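Local coordinates for protein transcriptional regulator (Streptococcus dysgalactiae, PDB 4YV9) that senses short hydrophobic peptide (SHP) pheromones in quorum sensing and, as an Rgg-family transcriptional regulator, probably binds DNA through an N-terminal helix-turn-helix domain, at residues E125-T128 and R129-Y133; E26-S29 and K30-S34; L262-S265 and Y266-Y270. All coordinates share one frame; numbering follows the deposited sequence.

Contact 1 of 3, residues E125-T128 and R129-Y133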
# COMPACT_ATOMS: atom_id res chain seq x y z
N GLU B 125 6.05 32.82 9.58
CA GLU B 125 5.34 33.23 8.38
C GLU B 125 5.36 32.14 7.30
O GLU B 125 4.36 31.94 6.61
CB GLU B 125 5.90 34.54 7.83
CG GLU B 125 5.18 35.00 6.57
CD GLU B 125 5.28 36.50 6.34
OE1 GLU B 125 6.36 37.08 6.58
OE2 GLU B 125 4.26 37.11 5.92
N GLU B 126 6.49 31.44 7.16
CA GLU B 126 6.59 30.33 6.20
C GLU B 126 5.62 29.22 6.55
O GLU B 126 4.93 28.69 5.68
CB GLU B 126 8.02 29.76 6.17
CG GLU B 126 8.99 30.57 5.32
CD GLU B 126 10.44 30.15 5.51
OE1 GLU B 126 10.83 29.82 6.65
OE2 GLU B 126 11.20 30.15 4.52
N VAL B 127 5.59 28.87 7.83
CA VAL B 127 4.73 27.80 8.32
C VAL B 127 3.27 28.17 8.06
O VAL B 127 2.47 27.36 7.59
CB VAL B 127 4.95 27.54 9.83
CG1 VAL B 127 3.92 26.57 10.37
CG2 VAL B 127 6.36 27.03 10.08
N THR B 128 2.94 29.43 8.36
CA THR B 128 1.59 29.93 8.17
C THR B 128 1.15 29.89 6.70
O THR B 128 0.01 29.57 6.41
CB THR B 128 1.47 31.36 8.71
OG1 THR B 128 1.65 31.33 10.14
CG2 THR B 128 0.10 31.95 8.40
N ARG B 129 2.06 30.19 5.76
CA ARG B 129 1.71 30.06 4.35
C ARG B 129 1.39 28.61 4.02
O ARG B 129 0.49 28.31 3.24
CB ARG B 129 2.84 30.56 3.43
CG ARG B 129 3.00 32.07 3.42
CD ARG B 129 3.83 32.54 2.24
NE ARG B 129 5.19 32.01 2.25
CZ ARG B 129 6.22 32.58 2.87
NH1 ARG B 129 6.04 33.71 3.54
NH2 ARG B 129 7.42 32.03 2.81
N LEU B 130 2.13 27.69 4.64
CA LEU B 130 1.90 26.27 4.42
C LEU B 130 0.58 25.80 5.03
O LEU B 130 -0.16 25.07 4.39
CB LEU B 130 3.06 25.44 4.99
CG LEU B 130 2.84 23.93 4.85
CD1 LEU B 130 2.86 23.53 3.40
CD2 LEU B 130 3.87 23.14 5.63
N THR B 131 0.29 26.21 6.27
CA THR B 131 -0.95 25.76 6.90
C THR B 131 -2.16 26.37 6.18
O THR B 131 -3.19 25.71 6.01
CB THR B 131 -0.99 26.09 8.42
OG1 THR B 131 -0.83 27.50 8.64
CG2 THR B 131 0.10 25.33 9.15
N ASP B 132 -2.03 27.62 5.74
CA ASP B 132 -3.07 28.25 4.94
C ASP B 132 -3.32 27.45 3.65
O ASP B 132 -4.47 27.20 3.30
CB ASP B 132 -2.71 29.70 4.60
CG ASP B 132 -2.93 30.65 5.77
OD1 ASP B 132 -3.46 30.21 6.82
OD2 ASP B 132 -2.58 31.84 5.64
N TYR B 133 -2.25 27.06 2.95
CA TYR B 133 -2.38 26.19 1.78
C TYR B 133 -3.12 24.90 2.14
O TYR B 133 -4.03 24.47 1.41
CB TYR B 133 -1.00 25.82 1.19
CG TYR B 133 -1.10 24.68 0.19
CD1 TYR B 133 -1.74 24.87 -1.03
CD2 TYR B 133 -0.58 23.42 0.48
CE1 TYR B 133 -1.86 23.83 -1.95
CE2 TYR B 133 -0.69 22.36 -0.43
CZ TYR B 133 -1.33 22.58 -1.64
OH TYR B 133 -1.46 21.57 -2.55
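Helix 124-136, a helix of the C-terminal TPR-like domain of this Rgg protein, brings E125 and E126 against R129 near its N-terminal end. R129 folds back toward the start of the helix, bent at chi3 (-61°), and its guanidinium lies with one face over E126 CA. Both glutamates meet it through aliphatic carbon: E125 CG is 3.4 Å from R129 NH1, and E126 CG is 3.3 Å from R129 NH2. The carboxylates stay beyond salt-bridge range, the one of E126 turned 67° from the guanidinium plane. Their nearness should still favour the positive charge, but R129 NE pairs with D103 and E126 with K110. These two pairs join helix 124-136 to helix 103-113 of the TPR-like repeat domain. On the buried flank V127 CG1 reaches T131 CG2 at 4.2 Å, with L130 packed on Y104 and L147, while T131 meets I155 and L163. Main-chain bonds carry the turn: T131 N donates to V127 O at 2.8 Å, nearly along the C=O axis, and D132 N donates to T128 O at 2.9 Å. T131 OG1, set between its own N and carbonyl carbon (chi1 57°), comes within 3.2 Å of T128 O. Alongside, T128 CG2 and D132 OD2 sit 3.8 Å apart, the two side chains pointing the same way.

Contact 2 of 3, residues E26-S29 and K30-S34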
# COMPACT_ATOMS: atom_id res chain seq x y z
N GLU B 26 -12.62 -0.65 -32.27
CA GLU B 26 -13.03 0.58 -32.94
C GLU B 26 -12.20 1.81 -32.56
O GLU B 26 -12.24 2.82 -33.25
CB GLU B 26 -14.51 0.87 -32.66
CG GLU B 26 -14.84 0.95 -31.17
CD GLU B 26 -16.30 1.29 -30.91
OE1 GLU B 26 -16.95 1.90 -31.79
OE2 GLU B 26 -16.79 0.95 -29.81
N HIS B 27 -11.46 1.72 -31.46
CA HIS B 27 -10.70 2.87 -30.97
C HIS B 27 -9.27 2.89 -31.51
O HIS B 27 -8.71 3.95 -31.78
CB HIS B 27 -10.69 2.89 -29.43
CG HIS B 27 -12.04 2.73 -28.81
ND1 HIS B 27 -12.99 3.73 -28.84
CD2 HIS B 27 -12.61 1.68 -28.17
CE1 HIS B 27 -14.09 3.30 -28.23
NE2 HIS B 27 -13.88 2.06 -27.82
N LEU B 28 -8.67 1.71 -31.65
CA LEU B 28 -7.31 1.60 -32.16
C LEU B 28 -7.17 0.39 -33.07
O LEU B 28 -7.53 -0.71 -32.68
CB LEU B 28 -6.29 1.48 -31.02
CG LEU B 28 -5.73 2.74 -30.36
CD1 LEU B 28 -4.66 2.36 -29.31
CD2 LEU B 28 -5.16 3.72 -31.38
N SER B 29 -6.62 0.59 -34.26
CA SER B 29 -6.39 -0.51 -35.19
C SER B 29 -5.14 -1.30 -34.82
O SER B 29 -4.35 -0.86 -33.98
CB SER B 29 -6.25 0.03 -36.61
OG SER B 29 -5.13 0.90 -36.68
N LYS B 30 -4.96 -2.47 -35.43
CA LYS B 30 -3.73 -3.26 -35.26
C LYS B 30 -2.52 -2.40 -35.62
O LYS B 30 -1.51 -2.37 -34.90
CB LYS B 30 -3.76 -4.51 -36.14
CG LYS B 30 -4.86 -5.51 -35.78
CD LYS B 30 -4.54 -6.91 -36.28
CE LYS B 30 -4.49 -6.96 -37.79
NZ LYS B 30 -4.24 -8.35 -38.26
N SER B 31 -2.65 -1.71 -36.74
CA SER B 31 -1.62 -0.83 -37.30
C SER B 31 -1.26 0.28 -36.32
O SER B 31 -0.08 0.59 -36.13
CB SER B 31 -2.11 -0.25 -38.63
OG SER B 31 -1.17 0.62 -39.20
N GLN B 32 -2.26 0.87 -35.69
CA GLN B 32 -2.01 1.97 -34.77
C GLN B 32 -1.31 1.50 -33.52
O GLN B 32 -0.47 2.21 -32.96
CB GLN B 32 -3.32 2.68 -34.43
CG GLN B 32 -3.81 3.57 -35.59
CD GLN B 32 -5.16 4.16 -35.33
OE1 GLN B 32 -6.04 3.51 -34.78
NE2 GLN B 32 -5.35 5.42 -35.72
N ILE B 33 -1.66 0.29 -33.10
CA ILE B 33 -1.01 -0.33 -31.96
C ILE B 33 0.45 -0.67 -32.27
O ILE B 33 1.35 -0.36 -31.47
CB ILE B 33 -1.78 -1.58 -31.51
CG1 ILE B 33 -3.17 -1.16 -31.01
CG2 ILE B 33 -1.03 -2.32 -30.41
CD1 ILE B 33 -4.09 -2.31 -30.62
N SER B 34 0.69 -1.31 -33.41
CA SER B 34 2.06 -1.61 -33.84
C SER B 34 2.90 -0.36 -33.98
O SER B 34 4.06 -0.33 -33.54
CB SER B 34 2.08 -2.36 -35.18
OG SER B 34 1.73 -3.72 -35.00
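The flat carboxamide of Q32 meets the S29 backbone in its own plane: S29 N donates to a lone pair of Q32 OE1 at 3.0 Å, with an almost straight N-H...O angle of 169°. L28 CD2 lies over one face of the amide, 3.5 Å from Q32 OE1; S29 OG lies on the opposite side of the plane. The other flat group, the imidazole of H27, has E26 CG over the centre of one face, and its ND1 lies near a sulfate ion that probably came from the crystallisation liquor. S29 answers the Q32 bond in the reverse direction. Its OG accepts from Q32 N at 3.0 Å; a chi1 of 62° sets this oxygen between the backbone N and the carbonyl carbon, facing the first turn of the helix. The same OG makes a weak bond of 3.4 Å to Q32 OE1. With two reciprocal bonds between residues three apart, the glutamine chain is held back over the turn, which should restrain rotation of the amide. S29 O then accepts from I33 N at 3.1 Å, beginning the helical pattern. Under the cap, L28 CB packs obliquely on I33 CG1 at 4.1 Å, and both side chains rest on L51 of helix 45-54, while R47 of that helix binds H27 O. S29 as N-cap and Q32 three residues on form a capping box, at the junction between helix 20-23 and helix 30-37, the two consecutive helices of the probable DNA-binding helix-turn-helix.

Contact 3 of 3, residues L262-S265 and Y266-Y270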
# COMPACT_ATOMS: atom_id res chain seq x y z
N LEU B 262 12.57 0.02 18.12
CA LEU B 262 11.25 0.39 18.59
C LEU B 262 11.06 -0.06 20.03
O LEU B 262 10.54 0.68 20.86
CB LEU B 262 10.17 -0.22 17.69
CG LEU B 262 9.95 0.57 16.40
CD1 LEU B 262 9.12 -0.21 15.37
CD2 LEU B 262 9.26 1.89 16.75
N TYR B 263 11.49 -1.29 20.32
CA TYR B 263 11.41 -1.82 21.68
C TYR B 263 12.12 -0.89 22.65
O TYR B 263 11.55 -0.49 23.66
CB TYR B 263 12.00 -3.23 21.76
CG TYR B 263 11.94 -3.84 23.15
CD1 TYR B 263 10.73 -3.97 23.82
CD2 TYR B 263 13.09 -4.29 23.79
CE1 TYR B 263 10.66 -4.52 25.08
CE2 TYR B 263 13.04 -4.85 25.07
CZ TYR B 263 11.82 -4.96 25.71
OH TYR B 263 11.73 -5.51 26.97
N TYR B 264 13.37 -0.54 22.32
CA TYR B 264 14.17 0.33 23.17
C TYR B 264 13.51 1.68 23.36
O TYR B 264 13.47 2.23 24.47
CB TYR B 264 15.58 0.54 22.59
CG TYR B 264 16.30 1.70 23.26
CD1 TYR B 264 16.98 1.52 24.46
CD2 TYR B 264 16.27 2.97 22.71
CE1 TYR B 264 17.62 2.58 25.08
CE2 TYR B 264 16.89 4.03 23.31
CZ TYR B 264 17.56 3.83 24.50
OH TYR B 264 18.19 4.89 25.10
N SER B 265 12.99 2.23 22.27
CA SER B 265 12.48 3.59 22.27
C SER B 265 11.18 3.69 23.08
O SER B 265 11.01 4.62 23.87
CB SER B 265 12.27 4.06 20.83
OG SER B 265 11.98 5.45 20.80
N TYR B 266 10.28 2.73 22.91
CA TYR B 266 9.04 2.75 23.69
C TYR B 266 9.27 2.34 25.15
O TYR B 266 8.58 2.84 26.05
CB TYR B 266 7.98 1.87 23.02
CG TYR B 266 7.29 2.60 21.91
CD1 TYR B 266 7.81 2.62 20.63
CD2 TYR B 266 6.13 3.33 22.15
CE1 TYR B 266 7.20 3.31 19.61
CE2 TYR B 266 5.51 4.03 21.15
CZ TYR B 266 6.04 4.02 19.88
OH TYR B 266 5.42 4.72 18.88
N LYS B 267 10.24 1.47 25.40
CA LYS B 267 10.52 1.04 26.77
C LYS B 267 11.11 2.21 27.55
O LYS B 267 10.92 2.33 28.77
CB LYS B 267 11.47 -0.16 26.75
CG LYS B 267 11.84 -0.73 28.12
CD LYS B 267 12.96 -1.74 27.93
CE LYS B 267 13.33 -2.47 29.21
NZ LYS B 267 14.67 -3.14 29.06
N GLU B 268 11.82 3.08 26.85
CA GLU B 268 12.35 4.31 27.43
C GLU B 268 11.21 5.25 27.85
O GLU B 268 11.25 5.84 28.94
CB GLU B 268 13.28 5.01 26.44
CG GLU B 268 14.07 6.17 27.00
CD GLU B 268 15.26 5.73 27.82
OE1 GLU B 268 15.66 4.55 27.68
OE2 GLU B 268 15.79 6.54 28.60
N HIS B 269 10.21 5.39 26.98
CA HIS B 269 9.01 6.18 27.28
C HIS B 269 8.29 5.62 28.49
O HIS B 269 7.91 6.35 29.40
CB HIS B 269 8.07 6.21 26.07
CG HIS B 269 6.88 7.11 26.24
ND1 HIS B 269 5.87 6.86 27.14
CD2 HIS B 269 6.54 8.26 25.61
CE1 HIS B 269 4.97 7.82 27.06
NE2 HIS B 269 5.35 8.68 26.14
N TYR B 270 8.12 4.30 28.50
CA TYR B 270 7.50 3.60 29.62
C TYR B 270 8.22 3.87 30.96
O TYR B 270 7.59 4.33 31.92
CB TYR B 270 7.44 2.09 29.35
CG TYR B 270 6.59 1.34 30.35
CD1 TYR B 270 5.23 1.14 30.12
CD2 TYR B 270 7.14 0.85 31.53
CE1 TYR B 270 4.44 0.46 31.04
CE2 TYR B 270 6.36 0.17 32.45
CZ TYR B 270 5.02 -0.02 32.20
OH TYR B 270 4.25 -0.70 33.12
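Y266, K267 and S265 are the residues of helix 260-273 most covered by this contact, and Y266 is the most deeply engaged. CG of this tyrosine stands opposite its carbonyl carbon (chi1 -82°), which swings the ring back beside L262. L262 O lies at the ring edge, in plane, 3.4 Å from Y266 CD1, and one position farther out L262 CD2 touches Y266 CE1 at 3.8 Å. The leucine and the ring run side by side in the same direction, onto helices 221-236 and 242-256: Y229 meets the Y266 ring edge-to-face, and F254 contacts both L262 and Y266. L262 O also takes the backbone bond from Y266 N, at 2.9 Å and nearly straight (172°), so one carbonyl serves the helix and borders the aromatic edge.

S265 has its CB against Y266 N, and its O accepts a weak bond from H269 N at 3.3 Å. K267 is fully extended, and its methylene CD approaches Y263 CZ obliquely at 4.1 Å; the contact is made by the aliphatic chain, its ammonium lying farther on. E268, more lightly engaged, bends at chi2, bringing OE1 to 3.6 Å from Y264 OH, with ring and carboxylate planes 34° apart. The same OE1 forms a salt bridge with R271, on the following turn.

The chemistry thus divides the helix: a largely apolar face of L262 and Y266, where L262 also meets F221 of the second subunit and, beside S265, a modified side chain of the bound peptide; and tyrosines with charged chains on the other, where R271 also lies near the K267 ammonium and E268 may offset this crowding of positive charge.

All three are local contacts, each partly buried, but they serve different places. Contacts 1 and 3 lie in the C-terminal repeat domain, on separate helices, their centres about 34 Å and their nearest atoms about 23 Å apart; contact 2 belongs to the helix-turn-helix region, its centre about 49 and 60 Å from those two centres. Contacts 1 and 3 each occur within a continuing helix and split into a buried apolar flank and a charged outer flank, the apolar flank aliphatic in contact 1 and largely aromatic in contact 3; contact 3 also meets the bound peptide. Contact 2 instead marks where a helix begins, and it relies on side-chain-to-backbone hydrogen bonding with one apolar pair beneath.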